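Local coordinates for protein ribonucleoside-diphosphate reductase subunit beta (Bacillus halodurans C-125, PDB 2RCC) that probably serves as the diiron, radical-bearing small subunit of a class I ribonucleotide reductase, which makes deoxyribonucleotides from ribonucleotides for DNA synthesis, at residues N17-I22 with D35-W40; F56-S61 with M206-T211; D149-E154 with K262-Y267. All coordinates share one frame; numbering follows the deposited sequence.

Contact 1: N17-I22 with D35-W40; sequences NASTGI and DVRFSW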
# COMPACT_ATOMS: atom_id res chain seq x y z
N ASN A 17 7.88 -17.23 -9.35
CA ASN A 17 7.40 -15.86 -9.14
C ASN A 17 5.89 -15.79 -9.27
O ASN A 17 5.26 -15.06 -8.49
CB ASN A 17 8.10 -14.88 -10.12
CG ASN A 17 9.64 -14.82 -9.92
OD1 ASN A 17 10.16 -15.24 -8.88
ND2 ASN A 17 10.34 -14.28 -10.93
N ALA A 18 5.31 -16.56 -10.20
CA ALA A 18 3.87 -16.66 -10.38
C ALA A 18 3.37 -17.66 -9.32
O ALA A 18 3.85 -18.81 -9.22
CB ALA A 18 3.50 -17.12 -11.78
N SER A 19 2.38 -17.22 -8.54
CA SER A 19 1.82 -18.03 -7.47
C SER A 19 1.18 -19.31 -7.95
O SER A 19 0.59 -19.32 -9.01
CB SER A 19 0.72 -17.20 -6.76
OG SER A 19 0.16 -17.92 -5.69
N THR A 20 1.28 -20.38 -7.16
CA THR A 20 0.54 -21.60 -7.39
C THR A 20 -0.76 -21.66 -6.58
O THR A 20 -1.45 -22.66 -6.61
CB THR A 20 1.34 -22.83 -6.98
OG1 THR A 20 1.56 -22.81 -5.57
CG2 THR A 20 2.69 -22.89 -7.74
N GLY A 21 -1.14 -20.60 -5.87
CA GLY A 21 -2.37 -20.67 -5.09
C GLY A 21 -2.50 -19.45 -4.23
O GLY A 21 -1.52 -18.91 -3.76
N ILE A 22 -3.73 -19.01 -4.02
CA ILE A 22 -4.05 -17.80 -3.24
C ILE A 22 -3.77 -17.97 -1.74
O ILE A 22 -3.32 -17.03 -1.10
CB ILE A 22 -5.56 -17.38 -3.45
CG1 ILE A 22 -5.82 -16.93 -4.88
CG2 ILE A 22 -5.97 -16.23 -2.54
CD1 ILE A 22 -7.34 -16.76 -5.15
N ASP A 35 4.45 -11.65 -15.18
CA ASP A 35 4.43 -13.10 -14.91
C ASP A 35 3.72 -13.34 -13.60
O ASP A 35 4.37 -13.63 -12.58
CB ASP A 35 5.87 -13.68 -14.90
CG ASP A 35 5.91 -15.20 -14.58
OD1 ASP A 35 4.95 -15.91 -14.97
OD2 ASP A 35 6.88 -15.68 -13.94
N VAL A 36 2.39 -13.20 -13.63
CA VAL A 36 1.54 -13.37 -12.43
C VAL A 36 0.49 -14.45 -12.68
O VAL A 36 0.25 -14.89 -13.81
CB VAL A 36 0.90 -12.04 -11.92
CG1 VAL A 36 2.03 -10.95 -11.62
CG2 VAL A 36 -0.12 -11.48 -12.89
N ARG A 37 -0.11 -14.93 -11.59
CA ARG A 37 -1.07 -16.01 -11.69
C ARG A 37 -2.37 -15.63 -12.37
O ARG A 37 -2.90 -16.42 -13.14
CB ARG A 37 -1.35 -16.57 -10.31
CG ARG A 37 -2.36 -17.68 -10.28
CD ARG A 37 -2.59 -18.13 -8.88
NE ARG A 37 -3.53 -19.24 -8.81
CZ ARG A 37 -3.24 -20.52 -9.09
NH1 ARG A 37 -2.03 -20.89 -9.49
NH2 ARG A 37 -4.18 -21.44 -9.00
N PHE A 38 -2.90 -14.45 -12.07
CA PHE A 38 -4.17 -13.97 -12.64
C PHE A 38 -4.00 -12.88 -13.67
O PHE A 38 -3.42 -11.81 -13.41
CB PHE A 38 -5.06 -13.46 -11.49
CG PHE A 38 -5.35 -14.52 -10.47
CD1 PHE A 38 -6.12 -15.63 -10.80
CD2 PHE A 38 -4.84 -14.42 -9.18
CE1 PHE A 38 -6.36 -16.64 -9.86
CE2 PHE A 38 -5.07 -15.42 -8.26
CZ PHE A 38 -5.84 -16.54 -8.59
N SER A 39 -4.55 -13.13 -14.85
CA SER A 39 -4.47 -12.19 -15.98
C SER A 39 -5.23 -10.87 -15.76
O SER A 39 -5.02 -9.92 -16.48
CB SER A 39 -4.92 -12.88 -17.26
OG SER A 39 -6.26 -13.32 -17.14
N TRP A 40 -6.09 -10.83 -14.75
CA TRP A 40 -6.79 -9.61 -14.36
C TRP A 40 -6.04 -8.74 -13.33
O TRP A 40 -6.44 -7.59 -13.13
CB TRP A 40 -8.18 -9.91 -13.78
CG TRP A 40 -8.26 -10.94 -12.73
CD1 TRP A 40 -8.58 -12.21 -12.92
CD2 TRP A 40 -8.04 -10.79 -11.31
NE1 TRP A 40 -8.57 -12.89 -11.75
CE2 TRP A 40 -8.25 -12.05 -10.73
CE3 TRP A 40 -7.65 -9.72 -10.48
CZ2 TRP A 40 -8.10 -12.29 -9.36
CZ3 TRP A 40 -7.51 -9.95 -9.11
CH2 TRP A 40 -7.72 -11.23 -8.57
O HOH W 1 5.32 -12.49 -10.14
O HOH W 2 9.13 -14.02 -13.67
O HOH W 3 6.89 -17.82 -12.56
O HOH W 4 1.18 -14.50 -8.97
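Two irregular stretches of the N-terminal tail, ahead of the helical bundle of the ribonucleotide reductase small chain, run side by side here: 17-22 and the 35-38 part of the second head in directions only 13° apart. Their backbones come nearest at A18 and V36, where the small methyl of A18 fits against the D35 backbone, CB 3.7 Å from D35 O. Water joins the two chains around this point: one molecule takes the N-H of both S19 and R37, and another bridges A18 N to D35 OD2. Next to it, N17 OD1 is hydrogen-bonded to S28 OG, and N17 ND2 to F143 O of the second subunit. The one direct hydrogen bond across the pair comes from R37. Its chain is extended from CG to NE, with CG anti to the backbone N (chi1 178°), so its aliphatic part runs alongside S19 and NH1 reaches S19 O at 3.1 Å. That oxygen lies close to the guanidinium plane, whereas NH1 stands above the plane of the S19 carbonyl; the peptide from T20 to G21 passes over one guanidinium face. S19 also shapes its own chain: OG, anti to its backbone N, accepts from G21 N at 3.0 Å in an ST turn and is bonded to T104 O as well. Glycine suits position G21 because its phi of 172° is hard for a residue with a side chain to adopt. At the far end, I22 CG1 meets the edge of the F38 ring at CZ, 3.7 Å away, the two side chains crossing at about a right angle. An alanine in place of I22 would probably loosen the seating of F38, since CG1 and CD1, which touch its ring, would be gone. I22 and F38 both pack on L108 of helix 106-133 and E233 of helix 207-237.

Contact 2: F56-S61 with M206-T211; sequences FEINMS and MVSTST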
# COMPACT_ATOMS: atom_id res chain seq x y z
N PHE A 56 -6.46 17.31 -1.97
CA PHE A 56 -5.86 18.60 -2.15
C PHE A 56 -6.12 19.24 -3.52
O PHE A 56 -5.89 20.42 -3.67
CB PHE A 56 -4.35 18.56 -1.84
CG PHE A 56 -4.05 18.09 -0.44
CD1 PHE A 56 -4.26 18.93 0.64
CD2 PHE A 56 -3.64 16.78 -0.19
CE1 PHE A 56 -4.03 18.49 1.96
CE2 PHE A 56 -3.40 16.35 1.11
CZ PHE A 56 -3.59 17.21 2.19
N GLU A 57 -6.60 18.46 -4.48
CA GLU A 57 -6.96 18.97 -5.79
C GLU A 57 -8.41 19.52 -5.79
O GLU A 57 -8.83 20.12 -6.76
CB GLU A 57 -6.80 17.83 -6.84
CG GLU A 57 -7.96 16.79 -6.93
CD GLU A 57 -7.61 15.49 -7.72
OE1 GLU A 57 -6.53 14.86 -7.50
OE2 GLU A 57 -8.45 15.09 -8.55
N ILE A 58 -9.16 19.33 -4.69
CA ILE A 58 -10.57 19.75 -4.58
C ILE A 58 -10.73 20.98 -3.68
O ILE A 58 -10.39 20.95 -2.49
CB ILE A 58 -11.41 18.56 -4.10
CG1 ILE A 58 -11.43 17.50 -5.21
CG2 ILE A 58 -12.83 19.02 -3.74
CD1 ILE A 58 -12.01 16.21 -4.80
N ASN A 59 -11.25 22.06 -4.25
CA ASN A 59 -11.42 23.30 -3.52
C ASN A 59 -12.78 23.30 -2.82
O ASN A 59 -13.80 23.18 -3.49
CB ASN A 59 -11.30 24.48 -4.48
CG ASN A 59 -11.25 25.84 -3.76
OD1 ASN A 59 -12.04 26.13 -2.87
ND2 ASN A 59 -10.31 26.67 -4.17
N MSE A 60 -12.78 23.52 -1.51
CA MSE A 60 -14.00 23.46 -0.70
C MSE A 60 -14.68 24.81 -0.39
O MSE A 60 -15.65 24.83 0.37
CB MSE A 60 -13.67 22.73 0.61
CG MSE A 60 -13.44 21.20 0.45
SE MSE A 60 -15.02 20.29 0.05
CE MSE A 60 -16.10 20.75 1.54
N SER A 61 -14.20 25.90 -1.00
CA SER A 61 -14.73 27.24 -0.72
C SER A 61 -16.19 27.41 -0.98
O SER A 61 -16.87 28.02 -0.15
CB SER A 61 -14.02 28.28 -1.58
OG SER A 61 -12.63 28.11 -1.46
N MSE A 206 -23.27 21.40 -2.25
CA MSE A 206 -22.19 20.57 -1.72
C MSE A 206 -21.59 19.62 -2.76
O MSE A 206 -21.35 18.43 -2.50
CB MSE A 206 -22.65 19.80 -0.46
CG MSE A 206 -23.35 20.68 0.61
SE MSE A 206 -22.36 22.31 1.07
CE MSE A 206 -21.02 21.38 2.13
N VAL A 207 -21.33 20.18 -3.92
CA VAL A 207 -20.88 19.43 -5.08
C VAL A 207 -19.42 18.95 -4.96
O VAL A 207 -19.08 17.84 -5.41
CB VAL A 207 -21.08 20.27 -6.37
CG1 VAL A 207 -20.49 19.54 -7.59
CG2 VAL A 207 -22.57 20.58 -6.60
N SER A 208 -18.54 19.77 -4.38
CA SER A 208 -17.14 19.35 -4.15
C SER A 208 -17.05 18.16 -3.20
O SER A 208 -16.28 17.23 -3.42
CB SER A 208 -16.29 20.50 -3.67
OG SER A 208 -16.15 21.43 -4.71
N THR A 209 -17.87 18.17 -2.14
CA THR A 209 -17.95 17.04 -1.22
C THR A 209 -18.42 15.78 -1.94
O THR A 209 -17.82 14.74 -1.81
CB THR A 209 -18.93 17.34 -0.07
OG1 THR A 209 -18.47 18.48 0.68
CG2 THR A 209 -19.09 16.09 0.84
N SER A 210 -19.49 15.90 -2.72
CA SER A 210 -20.02 14.82 -3.53
C SER A 210 -19.01 14.22 -4.54
O SER A 210 -18.99 13.00 -4.78
CB SER A 210 -21.26 15.33 -4.26
OG SER A 210 -21.77 14.33 -5.08
N THR A 211 -18.21 15.09 -5.13
CA THR A 211 -17.13 14.72 -6.02
C THR A 211 -16.10 13.82 -5.31
O THR A 211 -15.74 12.77 -5.84
CB THR A 211 -16.37 15.94 -6.55
OG1 THR A 211 -17.23 16.76 -7.36
CG2 THR A 211 -15.16 15.49 -7.35
O HOH W 5 -16.40 23.98 -3.03
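In the helical small-chain fold, the loop that leads into helix 61-66 crosses the first turn of helix 207-237, and I58 and M60 of the loop pack on S208, T209 and T211. I58 points at the helix, with CG1 anti to its carbonyl carbon and CG2 anti to its backbone N. This splits the branches: CG2 rests on S208 CB at 3.8 Å, and CD1 reaches obliquely to T211 CG2. A beta-branched aliphatic residue suits the place because it can touch two successive turns of the helix. In M60, a selenomethionine, CG is anti to the carbonyl carbon and the chain bends at chi2 (-70°) and chi3 (-58°), so that SE lies 3.9 Å from S208 CB and CE comes to 3.4 Å from T209 OG1. Only an unbranched, flexible chain of this kind bends so readily, and it crosses T209 obliquely. The T209 hydroxyl has its polar partner in D63, whose carboxylate also takes S208 N near the helix start, tying helix 61-66 to this end. S208 is small enough to let the loop backbone close in, and a water bridges its OG to N59 O. Beyond the interface, N59 forms an Asx turn at the start of helix 61-66: OD1 receives both S61 N, nearly along the C=O axis, and S61 OG, the latter at only 2.5 Å.

Contact 3: D149-E154 with K262-Y267; sequences DDVLKE and KDWFRY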
# COMPACT_ATOMS: atom_id res chain seq x y z
N ASP A 149 -21.98 6.48 21.10
CA ASP A 149 -23.21 6.06 20.42
C ASP A 149 -23.37 4.53 20.48
O ASP A 149 -22.46 3.77 20.10
CB ASP A 149 -23.24 6.58 18.98
CG ASP A 149 -24.57 6.34 18.32
OD1 ASP A 149 -24.79 5.21 17.83
OD2 ASP A 149 -25.40 7.27 18.27
N ASP A 150 -24.54 4.09 20.94
CA ASP A 150 -24.85 2.66 21.08
C ASP A 150 -25.07 1.97 19.75
O ASP A 150 -24.69 0.81 19.63
CB ASP A 150 -26.10 2.46 21.92
CG ASP A 150 -25.92 2.94 23.34
OD1 ASP A 150 -24.97 2.48 24.02
OD2 ASP A 150 -26.74 3.78 23.76
N VAL A 151 -25.71 2.64 18.81
CA VAL A 151 -25.96 2.09 17.48
C VAL A 151 -24.61 1.80 16.80
O VAL A 151 -24.46 0.77 16.15
CB VAL A 151 -26.87 3.00 16.60
CG1 VAL A 151 -27.02 2.44 15.19
CG2 VAL A 151 -28.26 3.19 17.26
N LEU A 152 -23.62 2.67 17.02
CA LEU A 152 -22.25 2.47 16.51
C LEU A 152 -21.58 1.27 17.18
O LEU A 152 -21.02 0.44 16.48
CB LEU A 152 -21.41 3.73 16.66
CG LEU A 152 -19.99 3.76 16.07
CD1 LEU A 152 -19.96 3.39 14.59
CD2 LEU A 152 -19.41 5.13 16.29
N LYS A 153 -21.65 1.21 18.51
CA LYS A 153 -21.09 0.09 19.29
C LYS A 153 -21.63 -1.26 18.80
O LYS A 153 -20.86 -2.21 18.66
CB LYS A 153 -21.37 0.25 20.79
N GLU A 154 -22.93 -1.33 18.53
CA GLU A 154 -23.56 -2.56 18.04
C GLU A 154 -23.13 -2.92 16.62
O GLU A 154 -23.00 -4.10 16.29
CB GLU A 154 -25.10 -2.46 18.11
N LYS A 262 -30.09 -0.32 6.65
CA LYS A 262 -31.43 0.29 6.73
C LYS A 262 -31.64 0.89 8.11
O LYS A 262 -32.18 1.96 8.21
CB LYS A 262 -32.53 -0.74 6.44
CG LYS A 262 -32.51 -1.22 5.01
CD LYS A 262 -33.39 -2.41 4.77
CE LYS A 262 -33.09 -2.97 3.35
NZ LYS A 262 -34.00 -4.01 2.89
N ASP A 263 -31.18 0.21 9.16
CA ASP A 263 -31.30 0.73 10.54
C ASP A 263 -30.51 2.03 10.69
O ASP A 263 -31.01 3.01 11.23
CB ASP A 263 -30.81 -0.28 11.57
CG ASP A 263 -31.69 -1.54 11.66
OD1 ASP A 263 -32.89 -1.51 11.32
OD2 ASP A 263 -31.14 -2.59 12.09
N TRP A 264 -29.28 2.01 10.22
CA TRP A 264 -28.43 3.19 10.26
C TRP A 264 -29.06 4.33 9.48
O TRP A 264 -29.11 5.47 9.96
CB TRP A 264 -27.04 2.85 9.75
CG TRP A 264 -26.20 2.25 10.82
CD1 TRP A 264 -26.12 0.94 11.21
CD2 TRP A 264 -25.32 2.96 11.66
NE1 TRP A 264 -25.23 0.79 12.23
CE2 TRP A 264 -24.72 2.03 12.53
CE3 TRP A 264 -24.98 4.31 11.77
CZ2 TRP A 264 -23.78 2.39 13.47
CZ3 TRP A 264 -24.06 4.67 12.71
CH2 TRP A 264 -23.47 3.72 13.56
N PHE A 265 -29.50 4.03 8.27
CA PHE A 265 -30.21 5.00 7.45
C PHE A 265 -31.43 5.56 8.24
O PHE A 265 -31.65 6.76 8.27
CB PHE A 265 -30.73 4.33 6.18
CG PHE A 265 -31.75 5.16 5.49
CD1 PHE A 265 -31.38 6.36 4.94
CD2 PHE A 265 -33.10 4.80 5.51
CE1 PHE A 265 -32.32 7.20 4.34
CE2 PHE A 265 -34.06 5.63 4.92
CZ PHE A 265 -33.64 6.83 4.31
N ARG A 266 -32.20 4.68 8.88
CA ARG A 266 -33.36 5.16 9.64
C ARG A 266 -32.99 6.07 10.83
O ARG A 266 -33.69 7.03 11.15
CB ARG A 266 -34.19 3.99 10.15
CG ARG A 266 -35.10 3.36 9.13
CD ARG A 266 -35.92 2.22 9.76
NE ARG A 266 -35.31 0.90 9.55
CZ ARG A 266 -35.77 -0.07 8.76
NH1 ARG A 266 -36.94 0.01 8.10
NH2 ARG A 266 -35.07 -1.19 8.66
N TYR A 267 -31.90 5.72 11.48
CA TYR A 267 -31.40 6.44 12.65
C TYR A 267 -30.93 7.85 12.34
O TYR A 267 -31.22 8.79 13.07
CB TYR A 267 -30.23 5.61 13.20
CG TYR A 267 -29.55 6.08 14.45
CD1 TYR A 267 -30.29 6.33 15.60
CD2 TYR A 267 -28.16 6.12 14.54
CE1 TYR A 267 -29.68 6.70 16.78
CE2 TYR A 267 -27.53 6.48 15.72
CZ TYR A 267 -28.31 6.78 16.84
OH TYR A 267 -27.73 7.14 18.03
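Antiparallel helix packing within the helical small-chain fold brings helices 150-168 and 244-268 together: the axes of 150-154 and 262-267 approach to 11.5 Å, their directions 168° apart, and long aromatic side chains span the gap. Y267 projects with CG anti to its backbone N (chi1 -177°), carrying its hydroxyl to the N-terminal end of the other helix. There D149, the N-cap of helix 150-168, also swings CG anti to its N (chi1 -172°), which places the carboxylate to do two jobs: OD1 caps the helix through L152 N with its anti lone pair, and OD2 accepts from Y267 OH with its syn lone pair. The latter distance, 2.3 Å, is very short, and OD2 lies at the edge of the ring. V151, CG1 anti to its backbone N, lies between the two aromatic rings, one methyl on each: CG2 sits over the centre of the Y267 ring, 3.7 Å from its centroid, and CG1 over the six-membered ring of W264, offset toward the rim, at 3.8 Å, both CH-pi contacts. A branched valine suits this place because its two methyls diverge onto two differently turned rings. W264, CG anti to its carbonyl carbon in the conformer described, slides past V151 in the opposite direction and sets CZ2 3.2 Å from V151 O. L152, CG anti to N, puts CD1 3.7 Å from W264 CH2. L152 and W264 both pack on L84 of helix 72-87, and W264 also makes a cation-pi contact with R155 of helix 150-168.

Contacts 1 and 3 lie on opposite sides of the chain's centre, their own centres about 41 Å apart, and contact 2 is about 39 Å from contact 1 and 27 Å from contact 3, centre to centre. None touches another. Contact 2 is nearest the presumed radical site: the T209 side chain is about 7 Å from that of Y126, the probable active-site tyrosine. Contacts 2 and 3 lie at similar distances from probable iron ligands, the side chains of I58 and H122 about 10 Å apart and those of L152 and D89 about 11 Å. Contact 1 lies away from these sites, though helix 207-237, which begins at contact 2, carries E233 to it.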